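Local coordinates for protein Dye type peroxidase A (Streptomyces lividans 1326, PDB 6GZW) that probably uses its heme to reduce hydrogen peroxide and oxidise dyes and other substrates, as a dye-decolourising peroxidase, at residues T71-D76 and V137-L142. Sequence-based numbering, arbitrary orientation.
Sequences TDVARD and VAFHAL
Thr71 OG1 is gripped by one nearly straight hydrogen bond, from Val73 N at 3.3 Å. The in-plane edge of the His140 ring also touches Thr71 OG1, through CD2 at 3.4 Å. The bond from Val73 N closes an ST turn, which a threonine hydroxyl can make because chi1 of 62° sets OG1 between the backbone N and the carbonyl carbon. A type I turn from Asp72 to Arg75 follows, its side chains bridged by Arg75 NH1 to Asp72 OD1 at 3.0 Å, and brings Ala74 over the imidazole. Ala74 CB, small enough for this close fit, lies 3.8 Å from the centroid of the His140 ring, over one face and toward the ND1 rim, a CH-pi contact. With CG anti to its backbone N, His140 reaches from the helix into the loop. There Asp70 takes His140 NE2 on OD1 and Asp72 N on OD2, and its charge would probably favour a protonated ring. An alanine here would lose the ring under Ala74 and the bond to Asp70, and would probably leave 71-76 less firmly held on helix 135-149. That helix connects strands 126-132 and 153-162 across strand 29-37, a beta-alpha-beta crossover of the ferredoxin-like fold of Dyp-type peroxidases.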
ATOM      1  N   THR A  71       7.757  17.345  -7.540  1.00 11.78           N
ATOM      2  CA  THR A  71       6.447  17.064  -8.128  1.00 11.50           C
ATOM      3  C   THR A  71       5.278  17.588  -7.300  1.00 11.92           C
ATOM      4  O   THR A  71       4.118  17.518  -7.766  1.00 12.04           O
ATOM      5  CB  THR A  71       6.254  15.543  -8.249  1.00 11.47           C
ATOM      6  OG1 THR A  71       6.289  14.975  -6.928  1.00 11.93           O
ATOM      7  CG2 THR A  71       7.331  14.928  -9.174  1.00 11.97           C
ATOM      8  N   ASP A  72       5.536  18.069  -6.085  1.00 11.51           N
ATOM      9  CA  ASP A  72       4.529  18.489  -5.107  1.00 11.22           C
ATOM     10  C   ASP A  72       3.717  17.332  -4.471  1.00 10.93           C
ATOM     11  O   ASP A  72       2.840  17.611  -3.671  1.00 11.46           O
ATOM     12  CB  ASP A  72       3.539  19.517  -5.674  1.00 12.53           C
ATOM     13  CG  ASP A  72       4.221  20.797  -6.065  1.00 13.71           C
ATOM     14  OD1 ASP A  72       4.876  21.393  -5.200  1.00 14.89           O
ATOM     15  OD2 ASP A  72       4.034  21.229  -7.210  1.00 17.65           O
ATOM     16  N   VAL A  73       4.039  16.074  -4.780  1.00 10.78           N
ATOM     17  CA  VAL A  73       3.260  14.940  -4.256  1.00 10.69           C
ATOM     18  C   VAL A  73       3.307  14.887  -2.712  1.00 11.14           C
ATOM     19  O   VAL A  73       2.309  14.540  -2.082  1.00 11.22           O
ATOM     20  CB  VAL A  73       3.697  13.590  -4.886  1.00 10.96           C
ATOM     21  CG1 VAL A  73       3.065  12.385  -4.188  1.00 10.50           C
ATOM     22  CG2 VAL A  73       3.355  13.560  -6.364  1.00 11.66           C
ATOM     23  N   ALA A  74       4.467  15.218  -2.131  1.00 11.20           N
ATOM     24  CA  ALA A  74       4.614  15.199  -0.659  1.00 11.52           C
ATOM     25  C   ALA A  74       4.317  16.542   0.005  1.00 11.62           C
ATOM     26  O   ALA A  74       4.391  16.672   1.222  1.00 12.42           O
ATOM     27  CB  ALA A  74       5.977  14.670  -0.270  1.00 11.29           C
ATOM     28  N   ARG A  75       3.924  17.541  -0.785  1.00 12.27           N
ATOM     29  CA  ARG A  75       3.784  18.863  -0.278  1.00 13.34           C
ATOM     30  C   ARG A  75       2.701  18.894   0.815  1.00 13.91           C
ATOM     31  O   ARG A  75       1.653  18.205   0.704  1.00 11.87           O
ATOM     32  CB  ARG A  75       3.492  19.818  -1.448  1.00 14.43           C
ATOM     33  CG  ARG A  75       3.514  21.270  -1.084  1.00 15.34           C
ATOM     34  CD  ARG A  75       3.424  22.095  -2.336  1.00 16.20           C
ATOM     35  NE  ARG A  75       3.544  23.503  -2.021  1.00 17.61           N
ATOM     36  CZ  ARG A  75       4.054  24.433  -2.822  1.00 18.57           C
ATOM     37  NH1 ARG A  75       4.573  24.131  -4.017  1.00 19.10           N
ATOM     38  NH2 ARG A  75       4.078  25.700  -2.398  1.00 20.01           N
ATOM     39  N   ASP A  76       3.010  19.679   1.861  1.00 14.93           N
ATOM     40  CA  ASP A  76       2.204  19.910   3.071  1.00 15.04           C
ATOM     41  C   ASP A  76       2.356  18.825   4.137  1.00 14.84           C
ATOM     42  O   ASP A  76       1.979  19.054   5.295  1.00 14.75           O
ATOM     43  CB  ASP A  76       0.728  20.143   2.785  1.00 16.36           C
ATOM     44  CG  ASP A  76       0.487  21.298   1.789  1.00 17.63           C
ATOM     45  OD1 ASP A  76       1.048  22.422   1.992  1.00 19.24           O
ATOM     46  OD2 ASP A  76      -0.239  21.064   0.798  1.00 17.48           O
ATOM     47  N   VAL A 137       4.256  10.628   0.933  1.00  9.18           N
ATOM     48  CA  VAL A 137       5.675  10.851   1.249  1.00  9.85           C
ATOM     49  C   VAL A 137       6.513   9.716   0.704  1.00  9.52           C
ATOM     50  O   VAL A 137       7.564   9.930   0.085  1.00  9.83           O
ATOM     51  CB  VAL A 137       5.908  11.023   2.779  1.00 10.25           C
ATOM     52  CG1 VAL A 137       7.387  11.051   3.110  1.00 10.44           C
ATOM     53  CG2 VAL A 137       5.208  12.279   3.286  1.00 10.22           C
ATOM     54  N   ALA A 138       6.087   8.470   0.939  1.00  9.40           N
ATOM     55  CA  ALA A 138       6.861   7.368   0.457  1.00  9.75           C
ATOM     56  C   ALA A 138       6.970   7.321  -1.075  1.00  9.52           C
ATOM     57  O   ALA A 138       8.042   7.093  -1.622  1.00 10.18           O
ATOM     58  CB  ALA A 138       6.277   6.055   0.973  1.00  9.95           C
ATOM     59  N   PHE A 139       5.841   7.487  -1.751  1.00  9.38           N
ATOM     60  CA  PHE A 139       5.835   7.433  -3.216  1.00  9.33           C
ATOM     61  C   PHE A 139       6.708   8.544  -3.818  1.00  9.04           C
ATOM     62  O   PHE A 139       7.521   8.324  -4.717  1.00  9.62           O
ATOM     63  CB  PHE A 139       4.446   7.547  -3.799  1.00  9.39           C
ATOM     64  CG  PHE A 139       4.456   7.439  -5.295  1.00  9.22           C
ATOM     65  CD1 PHE A 139       4.547   6.202  -5.907  1.00  9.44           C
ATOM     66  CD2 PHE A 139       4.521   8.583  -6.093  1.00  9.56           C
ATOM     67  CE1 PHE A 139       4.678   6.083  -7.287  1.00  9.40           C
ATOM     68  CE2 PHE A 139       4.650   8.469  -7.465  1.00  9.33           C
ATOM     69  CZ  PHE A 139       4.697   7.234  -8.080  1.00  9.47           C
ATOM     70  N   HIS A 140       6.546   9.731  -3.273  1.00  9.31           N
ATOM     71  CA  HIS A 140       7.331  10.882  -3.722  1.00  9.49           C
ATOM     72  C   HIS A 140       8.828  10.577  -3.618  1.00  9.80           C
ATOM     73  O   HIS A 140       9.576  10.885  -4.532  1.00 10.05           O
ATOM     74  CB  HIS A 140       6.961  12.102  -2.888  1.00  9.80           C
ATOM     75  CG  HIS A 140       7.839  13.300  -3.070  1.00  9.55           C
ATOM     76  ND1 HIS A 140       8.807  13.662  -2.154  1.00  9.63           N
ATOM     77  CD2 HIS A 140       7.834  14.270  -4.013  1.00  9.76           C
ATOM     78  CE1 HIS A 140       9.390  14.780  -2.563  1.00  9.80           C
ATOM     79  NE2 HIS A 140       8.817  15.169  -3.688  1.00 10.31           N
ATOM     80  N   ALA A 141       9.264   9.934  -2.526  1.00  9.04           N
ATOM     81  CA  ALA A 141      10.660   9.535  -2.404  1.00  9.28           C
ATOM     82  C   ALA A 141      11.080   8.442  -3.395  1.00  9.68           C
ATOM     83  O   ALA A 141      12.138   8.515  -4.026  1.00  9.78           O
ATOM     84  CB  ALA A 141      10.954   9.117  -0.985  1.00  9.14           C
ATOM     85  N   LEU A 142      10.250   7.419  -3.568  1.00  9.67           N
ATOM     86  CA  LEU A 142      10.529   6.393  -4.589  1.00 10.21           C
ATOM     87  C   LEU A 142      10.718   7.000  -5.972  1.00 10.29           C
ATOM     88  O   LEU A 142      11.675   6.702  -6.687  1.00 10.71           O
ATOM     89  CB  LEU A 142       9.393   5.367  -4.649  1.00 10.03           C
ATOM     90  CG  LEU A 142       9.449   4.336  -5.790  1.00 10.18           C
ATOM     91  CD1 LEU A 142      10.694   3.459  -5.747  1.00 10.55           C
ATOM     92  CD2 LEU A 142       8.188   3.507  -5.811  1.00 10.36           C
TER